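Local coordinates for protein putative thiosulfate sulfurtransferase YOR285W (Saccharomyces cerevisiae, PDB 3D1P) that transfers sulfur from thiosulfate to glutathione, releasing sulfite and making S-sulfanylglutathione, a central intermediate of hydrogen sulfide metabolism, at residues D45-S50 and Y97-K102; K92-Y97 and H114-T119. All blocks are in the same frame, centred on the assembly; numbering follows the deposited sequence.

Interaction 1 of 2, residues D45-S50 and Y97-K102; sequences DVREPS and YCASGK
The Y97 ring lies across the D45 side chain, with D45 CA over one ring face in a CH-pi contact and D45 CB 3.6 Å from Y97 CE1. This is the C-terminal end of two inner strands, 41-45 and 93-97, of the parallel rhodanese sheet. The backbone join is a nearly straight hydrogen bond from V46 N to Y97 O, 2.9 Å. From Y97 the chain turns into the active-site loop that holds C98, the cysteine that forms the persulfide intermediate of catalysis. V46 CG2 packs on C98 CB at 3.9 Å. R47 lays its aliphatic part along the start of the same loop, with CG 3.4 Å from C98 C and CD 4.0 Å from A99 CB. Its chain bends at chi3 (-60°), which carries the guanidinium back to D45. There it forms a side-on salt bridge, R47 NE to D45 OD1 and R47 NH2 to D45 OD2 (2.7 Å), both on syn lone pairs. D45 OD1 also accepts R47 N, closing an Asx turn. R47 NH2 has a second partner in V55 O. Water 1 donates to D45 OD2 at 2.6 Å and also bonds Y97 OH, sitting at the ring edge in plane.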
ATOM      1  N   ASP A  45      -0.098  -2.272   1.410  1.00  3.90           N
ATOM      2  CA  ASP A  45       0.199  -2.344   2.832  1.00  3.71           C
ATOM      3  C   ASP A  45       1.510  -3.100   2.980  1.00  3.91           C
ATOM      4  O   ASP A  45       1.620  -4.280   2.638  1.00  4.37           O
ATOM      5  CB  ASP A  45      -0.957  -3.087   3.522  1.00  3.86           C
ATOM      6  CG  ASP A  45      -0.863  -3.152   5.022  1.00  4.16           C
ATOM      7  OD1 ASP A  45       0.238  -3.137   5.597  1.00  4.52           O
ATOM      8  OD2 ASP A  45      -1.959  -3.261   5.633  1.00  5.13           O
ATOM      9  N   VAL A  46       2.536  -2.397   3.454  1.00  3.64           N
ATOM     10  CA  VAL A  46       3.883  -2.966   3.507  1.00  3.77           C
ATOM     11  C   VAL A  46       4.285  -3.383   4.921  1.00  4.00           C
ATOM     12  O   VAL A  46       5.462  -3.617   5.186  1.00  4.07           O
ATOM     13  CB  VAL A  46       4.931  -2.052   2.835  1.00  4.06           C
ATOM     14  CG1 VAL A  46       4.488  -1.711   1.429  1.00  4.83           C
ATOM     15  CG2 VAL A  46       5.235  -0.804   3.612  1.00  4.55           C
ATOM     16  N   ARG A  47       3.311  -3.544   5.807  1.00  3.76           N
ATOM     17  CA  ARG A  47       3.579  -4.198   7.081  1.00  3.93           C
ATOM     18  C   ARG A  47       3.956  -5.671   6.865  1.00  3.94           C
ATOM     19  O   ARG A  47       3.810  -6.223   5.774  1.00  4.15           O
ATOM     20  CB  ARG A  47       2.360  -4.074   7.996  1.00  4.16           C
ATOM     21  CG  ARG A  47       2.028  -2.645   8.381  1.00  4.41           C
ATOM     22  CD  ARG A  47       0.783  -2.525   9.238  1.00  4.36           C
ATOM     23  NE  ARG A  47      -0.365  -3.068   8.502  1.00  4.91           N
ATOM     24  CZ  ARG A  47      -1.437  -3.607   9.026  1.00  4.68           C
ATOM     25  NH1 ARG A  47      -1.623  -3.653  10.320  1.00  6.72           N
ATOM     26  NH2 ARG A  47      -2.339  -4.128   8.207  1.00  5.67           N
ATOM     27  N   GLU A  48       4.454  -6.297   7.926  1.00  4.09           N
ATOM     28  CA  GLU A  48       4.752  -7.717   7.865  1.00  4.53           C
ATOM     29  C   GLU A  48       3.456  -8.524   7.844  1.00  4.44           C
ATOM     30  O   GLU A  48       2.404  -8.041   8.262  1.00  4.87           O
ATOM     31  CB  GLU A  48       5.642  -8.156   9.017  1.00  4.95           C
ATOM     32  CG  GLU A  48       7.048  -7.558   8.923  1.00  5.30           C
ATOM     33  CD  GLU A  48       7.733  -7.931   7.616  1.00  5.46           C
ATOM     34  OE1 GLU A  48       7.866  -9.155   7.369  1.00  7.30           O
ATOM     35  OE2 GLU A  48       8.054  -7.045   6.804  1.00  5.88           O
ATOM     36  N   PRO A  49       3.503  -9.767   7.389  1.00  5.07           N
ATOM     37  CA  PRO A  49       2.269 -10.567   7.291  1.00  5.88           C
ATOM     38  C   PRO A  49       1.523 -10.708   8.617  1.00  5.59           C
ATOM     39  O   PRO A  49       0.299 -10.716   8.643  1.00  6.38           O
ATOM     40  CB  PRO A  49       2.764 -11.893   6.713  1.00  7.08           C
ATOM     41  CG  PRO A  49       3.964 -11.512   5.886  1.00  6.97           C
ATOM     42  CD  PRO A  49       4.636 -10.478   6.745  1.00  6.19           C
ATOM     43  N   SER A  50       2.251 -10.826   9.729  1.00  6.07           N
ATOM     44  CA  SER A  50       1.641 -10.954  11.027  1.00  6.89           C
ATOM     45  C   SER A  50       0.861  -9.709  11.369  1.00  8.82           C
ATOM     46  O   SER A  50      -0.361  -9.845  11.680  1.00 11.66           O
ATOM     47  CB  SER A  50       2.718 -11.336  12.039  1.00  8.18           C
ATOM     48  OG  SER A  50       3.805 -10.452  11.998  1.00  9.85           O
ATOM     49  N   TYR A  97       1.465   2.425   2.467  1.00  3.99           N
ATOM     50  CA  TYR A  97       1.369   2.698   3.911  1.00  3.91           C
ATOM     51  C   TYR A  97       1.863   1.471   4.671  1.00  3.74           C
ATOM     52  O   TYR A  97       1.965   0.368   4.140  1.00  3.98           O
ATOM     53  CB  TYR A  97      -0.065   3.056   4.316  1.00  4.23           C
ATOM     54  CG  TYR A  97      -1.095   2.046   3.901  1.00  4.19           C
ATOM     55  CD1 TYR A  97      -1.451   1.001   4.748  1.00  4.31           C
ATOM     56  CD2 TYR A  97      -1.735   2.108   2.674  1.00  4.31           C
ATOM     57  CE1 TYR A  97      -2.384   0.073   4.388  1.00  4.59           C
ATOM     58  CE2 TYR A  97      -2.665   1.174   2.279  1.00  4.85           C
ATOM     59  CZ  TYR A  97      -3.017   0.150   3.143  1.00  4.56           C
ATOM     60  OH  TYR A  97      -3.962  -0.754   2.754  1.00  5.52           O
ATOM     61  N   CYS A  98       2.098   1.699   5.959  1.00  3.72           N
ATOM     62  CA  CYS A  98       2.478   0.623   6.879  1.00  3.59           C
ATOM     63  C   CYS A  98       1.638   0.774   8.163  1.00  3.45           C
ATOM     64  O   CYS A  98       0.416   0.765   8.088  1.00  3.84           O
ATOM     65  CB  CYS A  98       4.016   0.549   7.072  1.00  4.07           C
ATOM     66  SG  CYS A  98       4.767   2.058   7.695  1.00  4.60           S
ATOM     67  N   ALA A  99       2.319   0.875   9.322  1.00  3.83           N
ATOM     68  CA  ALA A  99       1.658   1.112  10.617  1.00  3.72           C
ATOM     69  C   ALA A  99       1.758   2.603  10.950  1.00  3.81           C
ATOM     70  O   ALA A  99       0.738   3.273  11.030  1.00  4.15           O
ATOM     71  CB  ALA A  99       2.262   0.245  11.700  1.00  5.74           C
ATOM     72  N   SER A 100       2.985   3.117  11.114  1.00  4.26           N
ATOM     73  CA  SER A 100       3.168   4.510  11.438  1.00  4.84           C
ATOM     74  C   SER A 100       3.657   5.378  10.278  1.00  4.52           C
ATOM     75  O   SER A 100       3.709   6.597  10.415  1.00  5.77           O
ATOM     76  CB  SER A 100       4.097   4.711  12.640  1.00  6.55           C
ATOM     77  OG  SER A 100       5.336   4.164  12.446  1.00  8.80           O
ATOM     78  N   GLY A 101       4.001   4.778   9.134  1.00  4.88           N
ATOM     79  CA  GLY A 101       4.323   5.479   7.914  1.00  5.06           C
ATOM     80  C   GLY A 101       5.726   5.314   7.371  1.00  4.71           C
ATOM     81  O   GLY A 101       5.932   5.533   6.186  1.00  5.18           O
ATOM     82  N   LYS A 102       6.719   4.986   8.191  1.00  5.31           N
ATOM     83  CA  LYS A 102       8.110   5.016   7.692  1.00  6.25           C
ATOM     84  C   LYS A 102       8.332   4.002   6.585  1.00  5.42           C
ATOM     85  O   LYS A 102       8.936   4.301   5.541  1.00  6.42           O
ATOM     86  CB  LYS A 102       9.109   4.793   8.798  1.00  8.24           C
ATOM     87  CG  LYS A 102      10.556   4.873   8.305  1.00 10.22           C
ATOM     88  CD  LYS A 102      11.562   4.871   9.413  0.50 10.43           C
ATOM     89  CE  LYS A 102      12.982   4.616   8.930  0.50 13.54           C
ATOM     90  NZ  LYS A 102      13.977   4.934   9.955  0.50 16.32           N
TER
HETATM   91  O   HOH W   1      -4.300  -2.834   4.468  1.00  5.79           O

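Interaction 2 of 2, residues K92-Y97 and H114-T119; sequences KELIFY and HGYSNT
K92 meets N118 through its carbonyl: N118 N donates to water 2 at 2.9 Å, and the water lies 2.9 Å from K92 O and can donate to it, bridging the two segments. At E93 the contact passes to side chains. N118 CG is anti to its backbone N (chi1 -167°), which turns the amide across the E93 side chain, with OD1 3.6 Å from E93 CG and ND2 3.6 Å from E93 CB. The amide and carboxylate planes are only 10° apart. The E93 carboxylate itself bonds Y25 and S120 through OE2. An alanine at N118 would probably open a gap beside E93 CB and CG, leaving them without the amide that covers them here. L94 N donates to N118 O at 3.0 Å, and L94 pairs with T119 as a parallel bridge. The L94 side chain reaches Y116, CD2 lying 3.5 Å from CE1. Y116 OH is held by P88 O. F96 follows, its ring edge meeting T119 CG2, which lies 3.9 Å from F96 CE2, while T119 OG1 bonds Q108. The two segments are joined by helix 102-112 in a beta-alpha-beta crossover of the rhodanese fold. F96 and Y116 pack against that helix on A111, F72 meets the F96 ring edge-to-face, and strand 41-45 flanks strand 93-97 across from strand 119-121.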
ATOM      1  N   LYS A  92      -1.433   1.664 -12.714  1.00  7.03           N
ATOM      2  CA  LYS A  92      -2.350   2.004 -11.650  0.80  6.87           C
ATOM      3  C   LYS A  92      -1.715   2.981 -10.678  1.00  6.20           C
ATOM      4  O   LYS A  92      -0.507   3.147 -10.631  1.00  7.57           O
ATOM      5  CB  LYS A  92      -2.751   0.734 -10.920  0.80  6.68           C
ATOM      6  CG  LYS A  92      -3.606  -0.196 -11.787  0.80  7.06           C
ATOM      7  CD  LYS A  92      -4.098  -1.388 -10.994  0.80  8.08           C
ATOM      8  CE  LYS A  92      -4.915  -2.400 -11.780  0.80  8.53           C
ATOM      9  NZ  LYS A  92      -5.408  -3.481 -10.897  0.80 11.35           N
ATOM     10  N   GLU A  93      -2.571   3.613  -9.873  1.00  5.90           N
ATOM     11  CA  GLU A  93      -2.121   4.389  -8.731  1.00  5.79           C
ATOM     12  C   GLU A  93      -1.887   3.435  -7.551  1.00  5.43           C
ATOM     13  O   GLU A  93      -2.818   2.756  -7.129  1.00  7.19           O
ATOM     14  CB  GLU A  93      -3.166   5.416  -8.305  1.00  6.18           C
ATOM     15  CG  GLU A  93      -2.737   6.219  -7.116  1.00  6.50           C
ATOM     16  CD  GLU A  93      -3.771   7.191  -6.575  1.00  6.24           C
ATOM     17  OE1 GLU A  93      -4.912   7.214  -7.049  1.00  9.44           O
ATOM     18  OE2 GLU A  93      -3.416   7.930  -5.627  1.00  8.01           O
ATOM     19  N   LEU A  94      -0.667   3.390  -7.042  1.00  5.30           N
ATOM     20  CA  LEU A  94      -0.347   2.570  -5.877  1.00  4.81           C
ATOM     21  C   LEU A  94      -0.235   3.500  -4.667  1.00  4.73           C
ATOM     22  O   LEU A  94       0.522   4.480  -4.711  1.00  5.65           O
ATOM     23  CB  LEU A  94       0.983   1.839  -6.053  1.00  5.24           C
ATOM     24  CG  LEU A  94       0.907   0.493  -6.779  1.00  5.62           C
ATOM     25  CD1 LEU A  94       0.345   0.612  -8.226  1.00  7.25           C
ATOM     26  CD2 LEU A  94       2.278  -0.160  -6.766  1.00  6.54           C
ATOM     27  N   ILE A  95      -0.983   3.194  -3.616  1.00  4.22           N
ATOM     28  CA  ILE A  95      -1.023   3.997  -2.400  1.00  4.07           C
ATOM     29  C   ILE A  95      -0.324   3.205  -1.300  1.00  3.87           C
ATOM     30  O   ILE A  95      -0.792   2.139  -0.928  1.00  4.97           O
ATOM     31  CB  ILE A  95      -2.449   4.325  -1.975  1.00  4.36           C
ATOM     32  CG1 ILE A  95      -3.236   4.954  -3.110  1.00  5.35           C
ATOM     33  CG2 ILE A  95      -2.414   5.233  -0.738  1.00  5.16           C
ATOM     34  CD1 ILE A  95      -4.721   5.242  -2.763  1.00  6.26           C
ATOM     35  N   PHE A  96       0.790   3.725  -0.793  1.00  4.13           N
ATOM     36  CA  PHE A  96       1.638   2.993   0.119  1.00  4.04           C
ATOM     37  C   PHE A  96       1.425   3.409   1.569  1.00  4.15           C
ATOM     38  O   PHE A  96       1.304   4.604   1.883  1.00  4.70           O
ATOM     39  CB  PHE A  96       3.105   3.281  -0.202  1.00  4.72           C
ATOM     40  CG  PHE A  96       3.541   2.666  -1.479  1.00  5.07           C
ATOM     41  CD1 PHE A  96       4.123   1.402  -1.501  1.00  6.51           C
ATOM     42  CD2 PHE A  96       3.335   3.320  -2.692  1.00  5.56           C
ATOM     43  CE1 PHE A  96       4.502   0.835  -2.708  1.00  7.88           C
ATOM     44  CE2 PHE A  96       3.699   2.728  -3.897  1.00  6.93           C
ATOM     45  CZ  PHE A  96       4.252   1.483  -3.883  1.00  7.62           C
ATOM     46  N   TYR A  97       1.465   2.425   2.467  1.00  3.99           N
ATOM     47  CA  TYR A  97       1.369   2.698   3.911  1.00  3.91           C
ATOM     48  C   TYR A  97       1.863   1.471   4.671  1.00  3.74           C
ATOM     49  O   TYR A  97       1.965   0.368   4.140  1.00  3.98           O
ATOM     50  CB  TYR A  97      -0.065   3.056   4.316  1.00  4.23           C
ATOM     51  CG  TYR A  97      -1.095   2.046   3.901  1.00  4.19           C
ATOM     52  CD1 TYR A  97      -1.451   1.001   4.748  1.00  4.31           C
ATOM     53  CD2 TYR A  97      -1.735   2.108   2.674  1.00  4.31           C
ATOM     54  CE1 TYR A  97      -2.384   0.073   4.388  1.00  4.59           C
ATOM     55  CE2 TYR A  97      -2.665   1.174   2.279  1.00  4.85           C
ATOM     56  CZ  TYR A  97      -3.017   0.150   3.143  1.00  4.56           C
ATOM     57  OH  TYR A  97      -3.962  -0.754   2.754  1.00  5.52           O
ATOM     58  N   HIS A 114      11.465   2.493  -9.704  1.00  7.79           N
ATOM     59  CA  HIS A 114      11.452   1.280 -10.500  1.00  7.83           C
ATOM     60  C   HIS A 114      10.207   1.145 -11.343  1.00  8.28           C
ATOM     61  O   HIS A 114       9.635   0.074 -11.492  1.00  9.87           O
ATOM     62  CB  HIS A 114      11.700   0.025  -9.633  1.00  8.35           C
ATOM     63  CG  HIS A 114      13.026   0.054  -8.968  1.00  8.39           C
ATOM     64  ND1 HIS A 114      14.197  -0.524  -9.401  1.00 12.03           N
ATOM     65  CD2 HIS A 114      13.316   0.692  -7.816  1.00  7.75           C
ATOM     66  CE1 HIS A 114      15.148  -0.246  -8.515  1.00 10.24           C
ATOM     67  NE2 HIS A 114      14.634   0.488  -7.550  1.00 13.52           N
ATOM     68  N   GLY A 115       9.813   2.252 -11.969  1.00  8.04           N
ATOM     69  CA  GLY A 115       8.842   2.181 -13.032  1.00  8.92           C
ATOM     70  C   GLY A 115       7.402   2.468 -12.702  1.00  8.53           C
ATOM     71  O   GLY A 115       6.551   2.400 -13.609  1.00 10.87           O
ATOM     72  N   TYR A 116       7.108   2.844 -11.448  1.00  7.42           N
ATOM     73  CA  TYR A 116       5.757   3.196 -11.085  1.00  7.88           C
ATOM     74  C   TYR A 116       5.675   4.714 -11.053  1.00  8.36           C
ATOM     75  O   TYR A 116       6.152   5.357 -10.130  1.00  9.94           O
ATOM     76  CB  TYR A 116       5.378   2.638  -9.703  1.00  7.27           C
ATOM     77  CG  TYR A 116       5.192   1.150  -9.720  1.00  7.06           C
ATOM     78  CD1 TYR A 116       3.939   0.615  -9.936  1.00  7.23           C
ATOM     79  CD2 TYR A 116       6.267   0.266  -9.527  1.00  7.09           C
ATOM     80  CE1 TYR A 116       3.714  -0.767  -9.954  1.00  7.42           C
ATOM     81  CE2 TYR A 116       6.060  -1.099  -9.548  1.00  7.13           C
ATOM     82  CZ  TYR A 116       4.790  -1.617  -9.756  1.00  7.28           C
ATOM     83  OH  TYR A 116       4.619  -2.988  -9.726  1.00  8.85           O
ATOM     84  N   SER A 117       5.021   5.289 -12.056  1.00  9.24           N
ATOM     85  CA  SER A 117       4.905   6.731 -12.230  0.50  9.26           C
ATOM     86  C   SER A 117       3.750   7.332 -11.442  1.00  9.18           C
ATOM     87  O   SER A 117       3.666   8.552 -11.366  1.00 10.73           O
ATOM     88  CB  SER A 117       4.726   7.090 -13.707  0.50 10.04           C
ATOM     89  OG  SER A 117       3.489   6.674 -14.215  0.50 12.56           O
ATOM     90  N   ASN A 118       2.830   6.488 -10.924  1.00  7.59           N
ATOM     91  CA  ASN A 118       1.633   6.986 -10.231  1.00  7.19           C
ATOM     92  C   ASN A 118       1.602   6.344  -8.852  1.00  6.53           C
ATOM     93  O   ASN A 118       1.106   5.227  -8.680  1.00  7.15           O
ATOM     94  CB  ASN A 118       0.355   6.695 -10.983  1.00  8.35           C
ATOM     95  CG  ASN A 118      -0.799   7.483 -10.417  1.00  9.59           C
ATOM     96  OD1 ASN A 118      -0.672   8.101  -9.357  1.00 12.34           O
ATOM     97  ND2 ASN A 118      -1.944   7.431 -11.055  1.00 12.25           N
ATOM     98  N   THR A 119       2.240   7.003  -7.900  1.00  6.94           N
ATOM     99  CA  THR A 119       2.320   6.488  -6.556  1.00  6.53           C
ATOM    100  C   THR A 119       1.932   7.597  -5.572  1.00  6.38           C
ATOM    101  O   THR A 119       2.097   8.799  -5.837  1.00  7.96           O
ATOM    102  CB  THR A 119       3.726   5.977  -6.169  1.00  7.22           C
ATOM    103  OG1 THR A 119       4.668   7.047  -6.197  1.00  9.42           O
ATOM    104  CG2 THR A 119       4.198   4.869  -7.109  1.00  8.55           C
TER
HETATM  105  O   HOH W   2       2.327   3.646 -10.928  1.00  9.01           O

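Interactions 1 and 2 share Y97 and follow one strand, 93-97, from its start to its C-terminal end. Interaction 2 pairs its beginning with the chain entering strand 119-121. Interaction 1 pairs its end, where the active-site loop begins, with the exit of strand 41-45. Their centres are 16 Å apart and lie on opposite sides of the chain's centre. They still touch, V46 CG1 lying 4.3 Å from F96 CD1. C98 belongs to interaction 1, and the F96 side chain of interaction 2 is about 8 Å from that of C98. Helix 102-112 lies beside both, taking V46 and F96 on A107.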